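Local atomic coordinates of lipid II:glycine glycyltransferase (Staphylococcus aureus, PDB entry 6SNR), a protein that probably adds the first glycine of the pentaglycine cross-bridge to the lysine side chain of membrane-bound lipid II, taking it from glycyl-tRNA without the ribosome. Residues A88-A93 against L126-K131; D118-L123 against G386-I391. All coordinates share one frame; numbering follows the deposited sequence.

Interaction 1. Residues A88-A93 against L126-K131; sequences ALLDSA and LGFKHK
Leu90 divides its two methyl groups between Leu126 and Phe128. CD2 lies 3.9 Å from Leu126 CB, while CD1 comes to 4.0 Å from Phe128 CZ, approaching the ring obliquely. Phe128 CE2 is the atom shared by both branches, 4.0 Å from Leu90 CD2. With CG anti to the backbone N (chi1 -179°), Leu90 is carried off its helix into the angle between the other two side chains and slides past each in the opposite direction. Between Leu126 and Phe128 the backbone turns at Gly127: helix 117-125 ends here in a Schellman motif, and the positive phi (103°) directs the chain toward edge strand 129-130. The contact sets helix 83-99 beside the turn that joins a second helix to this outermost strand of the seven-stranded sheet, within the acetyltransferase-like FemABX fold. Further out, Phe128 also packs on Phe76 and Phe388, and Leu90 on Tyr390, side chains of the sheet beneath. Leu89, on the same helix, reaches strands 39-47 and 68-78.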
# COMPACT_ATOMS: atom_id res chain seq x y z
N ALA A 88 -32.32 0.08 -3.56
CA ALA A 88 -32.42 -1.34 -3.88
C ALA A 88 -31.37 -2.18 -3.19
O ALA A 88 -31.64 -3.27 -2.68
CB ALA A 88 -32.38 -1.54 -5.35
N LEU A 89 -30.13 -1.66 -3.15
CA LEU A 89 -29.11 -2.32 -2.36
C LEU A 89 -29.46 -2.43 -0.89
O LEU A 89 -29.25 -3.52 -0.27
CB LEU A 89 -27.74 -1.61 -2.55
CG LEU A 89 -27.10 -1.81 -3.90
CD1 LEU A 89 -25.99 -0.80 -4.14
CD2 LEU A 89 -26.57 -3.22 -4.07
N LEU A 90 -29.98 -1.35 -0.28
CA LEU A 90 -30.42 -1.45 1.13
C LEU A 90 -31.55 -2.50 1.32
O LEU A 90 -31.51 -3.29 2.24
CB LEU A 90 -30.82 -0.08 1.69
CG LEU A 90 -31.26 -0.06 3.16
CD1 LEU A 90 -30.25 -0.63 4.13
CD2 LEU A 90 -31.65 1.39 3.56
N ASP A 91 -32.53 -2.49 0.42
CA ASP A 91 -33.62 -3.46 0.46
C ASP A 91 -33.06 -4.90 0.49
O ASP A 91 -33.42 -5.71 1.36
CB ASP A 91 -34.56 -3.29 -0.73
CG ASP A 91 -35.55 -2.09 -0.60
OD1 ASP A 91 -35.69 -1.44 0.48
OD2 ASP A 91 -36.21 -1.82 -1.62
N SER A 92 -32.15 -5.19 -0.44
CA SER A 92 -31.53 -6.51 -0.49
C SER A 92 -30.70 -6.85 0.73
O SER A 92 -30.73 -7.98 1.22
CB SER A 92 -30.70 -6.70 -1.77
OG SER A 92 -31.53 -6.62 -2.93
N ALA A 93 -29.91 -5.89 1.22
CA ALA A 93 -29.11 -6.14 2.41
C ALA A 93 -29.95 -6.39 3.64
O ALA A 93 -29.63 -7.24 4.41
CB ALA A 93 -28.08 -5.02 2.72
N LEU A 126 -32.47 7.52 4.18
CA LEU A 126 -32.78 6.10 4.29
C LEU A 126 -32.73 5.53 5.72
O LEU A 126 -32.99 4.35 5.92
CB LEU A 126 -31.83 5.29 3.38
CG LEU A 126 -32.03 5.43 1.86
CD1 LEU A 126 -30.86 4.84 1.11
CD2 LEU A 126 -33.32 4.76 1.43
N GLY A 127 -32.31 6.31 6.71
CA GLY A 127 -32.31 5.86 8.08
C GLY A 127 -30.98 5.45 8.69
O GLY A 127 -30.94 5.01 9.85
N PHE A 128 -29.89 5.63 7.95
CA PHE A 128 -28.57 5.34 8.48
C PHE A 128 -28.15 6.42 9.47
O PHE A 128 -28.45 7.60 9.28
CB PHE A 128 -27.49 5.37 7.39
CG PHE A 128 -27.41 4.12 6.55
CD1 PHE A 128 -26.56 3.10 6.91
CD2 PHE A 128 -28.12 4.00 5.36
CE1 PHE A 128 -26.46 1.93 6.12
CE2 PHE A 128 -28.03 2.84 4.58
CZ PHE A 128 -27.21 1.82 4.96
N LYS A 129 -27.50 5.98 10.52
CA LYS A 129 -26.90 6.88 11.53
C LYS A 129 -25.39 6.96 11.32
O LYS A 129 -24.70 5.97 11.09
CB LYS A 129 -27.22 6.38 12.93
CG LYS A 129 -28.70 6.05 13.14
CD LYS A 129 -29.65 7.19 12.79
CE LYS A 129 -31.10 6.73 12.85
NZ LYS A 129 -32.01 7.80 12.35
N HIS A 130 -24.87 8.18 11.42
CA HIS A 130 -23.45 8.45 11.20
C HIS A 130 -22.64 8.40 12.47
O HIS A 130 -23.10 8.90 13.52
CB HIS A 130 -23.34 9.84 10.60
CG HIS A 130 -21.97 10.22 10.13
ND1 HIS A 130 -21.42 11.46 10.40
CD2 HIS A 130 -21.06 9.57 9.35
CE1 HIS A 130 -20.24 11.56 9.79
NE2 HIS A 130 -20.00 10.42 9.16
N LYS A 131 -21.42 7.83 12.40
CA LYS A 131 -20.54 7.70 13.58
C LYS A 131 -19.85 9.04 13.86
O LYS A 131 -19.23 9.18 14.93
CB LYS A 131 -19.43 6.64 13.38
CG LYS A 131 -19.87 5.21 13.47
CD LYS A 131 -20.28 4.85 14.87
CE LYS A 131 -20.44 3.34 14.99
NZ LYS A 131 -21.00 2.94 16.27

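Interaction 2. Residues D118-L123 against G386-I391; sequences DALQNL and GEFDYI
Leu123 and Leu120 meet the ring of Phe388 in two different ways, one over a face and the other at the edge. The CH-pi contact belongs to Leu123: CD1 sits 3.8 Å from the ring centroid, straight above it along the ring normal, and about equally far from all six ring carbons, with Phe388 CD1 at 4.0 Å. The purely apolar contact is made by Leu120, whose CD2 lies in the plane of the ring at its outer end, 3.7 Å from Phe388 CZ and 4.0 Å from Phe388 CE2. Both leucine side chains cross that of Phe388 at about a right angle. They stand three residues apart, close to one turn of helix 117-125; with nearly the same torsions (chi1 -71° for Leu120, -68° for Leu123), the two present different branches, CD2 of Leu120 and CD1 of Leu123, to the ring. Phe388 projects from its strand toward the helix, which packs here on one face of the seven-stranded sheet of this FemABX-family domain. Ile107, on the adjoining strand 102-107, touches both Leu123 and Phe388, and the ring also meets that of His130. Among the polar bonds nearby, Asp118 OD2 binds Ser81 OG and Asn122 ND2 binds Tyr80 O, holding the helix to the chain ahead of helix 83-99; on the opposite face of the strand, Glu387 and Asp389 both form salt bridges with Lys106. No hydrogen bond joins the two segments themselves, so the attraction between them is dispersive, with a weak CH-pi component; its directional element is the centring of one methyl over the ring, and the methyl at the edge would oppose a shift of the ring toward Leu120.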
# COMPACT_ATOMS: atom_id res chain seq x y z
N ASP A 118 -24.33 14.35 -1.54
CA ASP A 118 -25.38 13.40 -1.90
C ASP A 118 -25.38 12.17 -1.01
O ASP A 118 -26.44 11.74 -0.54
CB ASP A 118 -25.27 12.97 -3.37
CG ASP A 118 -25.79 14.02 -4.34
OD1 ASP A 118 -26.30 15.07 -3.89
OD2 ASP A 118 -25.70 13.80 -5.56
N ALA A 119 -24.20 11.57 -0.81
CA ALA A 119 -24.12 10.37 0.04
C ALA A 119 -24.65 10.61 1.44
O ALA A 119 -25.47 9.86 1.95
CB ALA A 119 -22.69 9.78 0.08
N LEU A 120 -24.17 11.68 2.07
CA LEU A 120 -24.60 11.99 3.41
C LEU A 120 -26.10 12.18 3.44
O LEU A 120 -26.76 11.65 4.33
CB LEU A 120 -23.90 13.27 3.91
CG LEU A 120 -22.41 13.07 4.19
CD1 LEU A 120 -21.64 14.40 4.21
CD2 LEU A 120 -22.22 12.35 5.50
N GLN A 121 -26.63 12.93 2.47
CA GLN A 121 -28.07 13.29 2.46
C GLN A 121 -28.92 12.05 2.26
O GLN A 121 -29.90 11.79 3.01
CB GLN A 121 -28.35 14.33 1.36
CG GLN A 121 -27.81 15.71 1.73
CD GLN A 121 -28.27 16.84 0.81
OE1 GLN A 121 -29.03 16.63 -0.13
NE2 GLN A 121 -27.81 18.06 1.10
N ASN A 122 -28.51 11.24 1.29
CA ASN A 122 -29.30 10.11 0.84
C ASN A 122 -29.24 8.97 1.85
O ASN A 122 -30.25 8.27 2.07
CB ASN A 122 -28.84 9.62 -0.56
CG ASN A 122 -29.19 10.60 -1.71
OD1 ASN A 122 -30.02 11.53 -1.55
ND2 ASN A 122 -28.53 10.43 -2.85
N LEU A 123 -28.09 8.80 2.49
CA LEU A 123 -27.99 7.81 3.57
C LEU A 123 -28.82 8.22 4.79
O LEU A 123 -29.50 7.40 5.40
CB LEU A 123 -26.52 7.55 3.96
CG LEU A 123 -25.68 6.82 2.89
CD1 LEU A 123 -24.22 6.88 3.25
CD2 LEU A 123 -26.14 5.36 2.75
N GLY A 386 -17.04 8.51 6.24
CA GLY A 386 -17.06 7.76 7.46
C GLY A 386 -17.97 6.54 7.48
O GLY A 386 -18.19 5.93 6.46
N GLU A 387 -18.40 6.18 8.68
CA GLU A 387 -19.08 4.94 8.99
C GLU A 387 -20.53 5.22 9.31
O GLU A 387 -20.84 6.18 10.03
CB GLU A 387 -18.37 4.25 10.16
CG GLU A 387 -18.87 2.84 10.45
CD GLU A 387 -18.01 2.19 11.49
OE1 GLU A 387 -16.84 1.83 11.20
OE2 GLU A 387 -18.49 1.99 12.61
N PHE A 388 -21.44 4.39 8.77
CA PHE A 388 -22.88 4.57 8.94
C PHE A 388 -23.51 3.22 9.29
O PHE A 388 -23.13 2.18 8.75
CB PHE A 388 -23.52 5.02 7.62
CG PHE A 388 -22.97 6.32 7.06
CD1 PHE A 388 -21.77 6.34 6.38
CD2 PHE A 388 -23.67 7.51 7.21
CE1 PHE A 388 -21.25 7.51 5.92
CE2 PHE A 388 -23.16 8.70 6.69
CZ PHE A 388 -21.94 8.69 6.06
N ASP A 389 -24.53 3.25 10.16
CA ASP A 389 -25.20 2.03 10.59
C ASP A 389 -26.70 2.15 10.32
O ASP A 389 -27.30 3.17 10.65
CB ASP A 389 -24.99 1.76 12.07
CG ASP A 389 -23.55 1.51 12.41
OD1 ASP A 389 -23.02 0.52 11.87
OD2 ASP A 389 -22.99 2.23 13.27
N TYR A 390 -27.27 1.13 9.68
CA TYR A 390 -28.73 0.99 9.56
C TYR A 390 -29.09 0.01 10.66
O TYR A 390 -28.75 -1.18 10.62
CB TYR A 390 -29.15 0.51 8.18
CG TYR A 390 -30.65 0.47 8.04
CD1 TYR A 390 -31.36 -0.64 8.46
CD2 TYR A 390 -31.36 1.53 7.48
CE1 TYR A 390 -32.74 -0.68 8.35
CE2 TYR A 390 -32.75 1.48 7.35
CZ TYR A 390 -33.42 0.37 7.81
OH TYR A 390 -34.80 0.28 7.69
N ILE A 391 -29.74 0.50 11.73
CA ILE A 391 -29.85 -0.26 12.94
C ILE A 391 -31.11 -1.16 12.87
O ILE A 391 -32.21 -0.65 12.60
CB ILE A 391 -29.90 0.65 14.21
CG1 ILE A 391 -28.59 1.42 14.32
CG2 ILE A 391 -30.16 -0.18 15.46
CD1 ILE A 391 -28.65 2.61 15.28

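How the interactions relate
Interactions 1 and 2 are two parts of one apolar layer, their centres about 7 Å apart. Helix 117-125 and strand 129-130 follow each other in the chain, so the helix used by interaction 2 leads directly into the turn used by interaction 1. Strands 129-130 and 388-391 then pair antiparallel, with Lys129 N 2.8 Å from Asp389 O and Lys131 N 3.0 Å from Glu387 O, both probable hydrogen bonds. Between the contacts, Phe128 touches Leu123, and Leu126 O packs 3.2 Å from Tyr390 CE2. Strand 388-391, far away in sequence, lies between strands 102-107 and 129-130, bringing a late part of the chain into a sheet otherwise built from its first third.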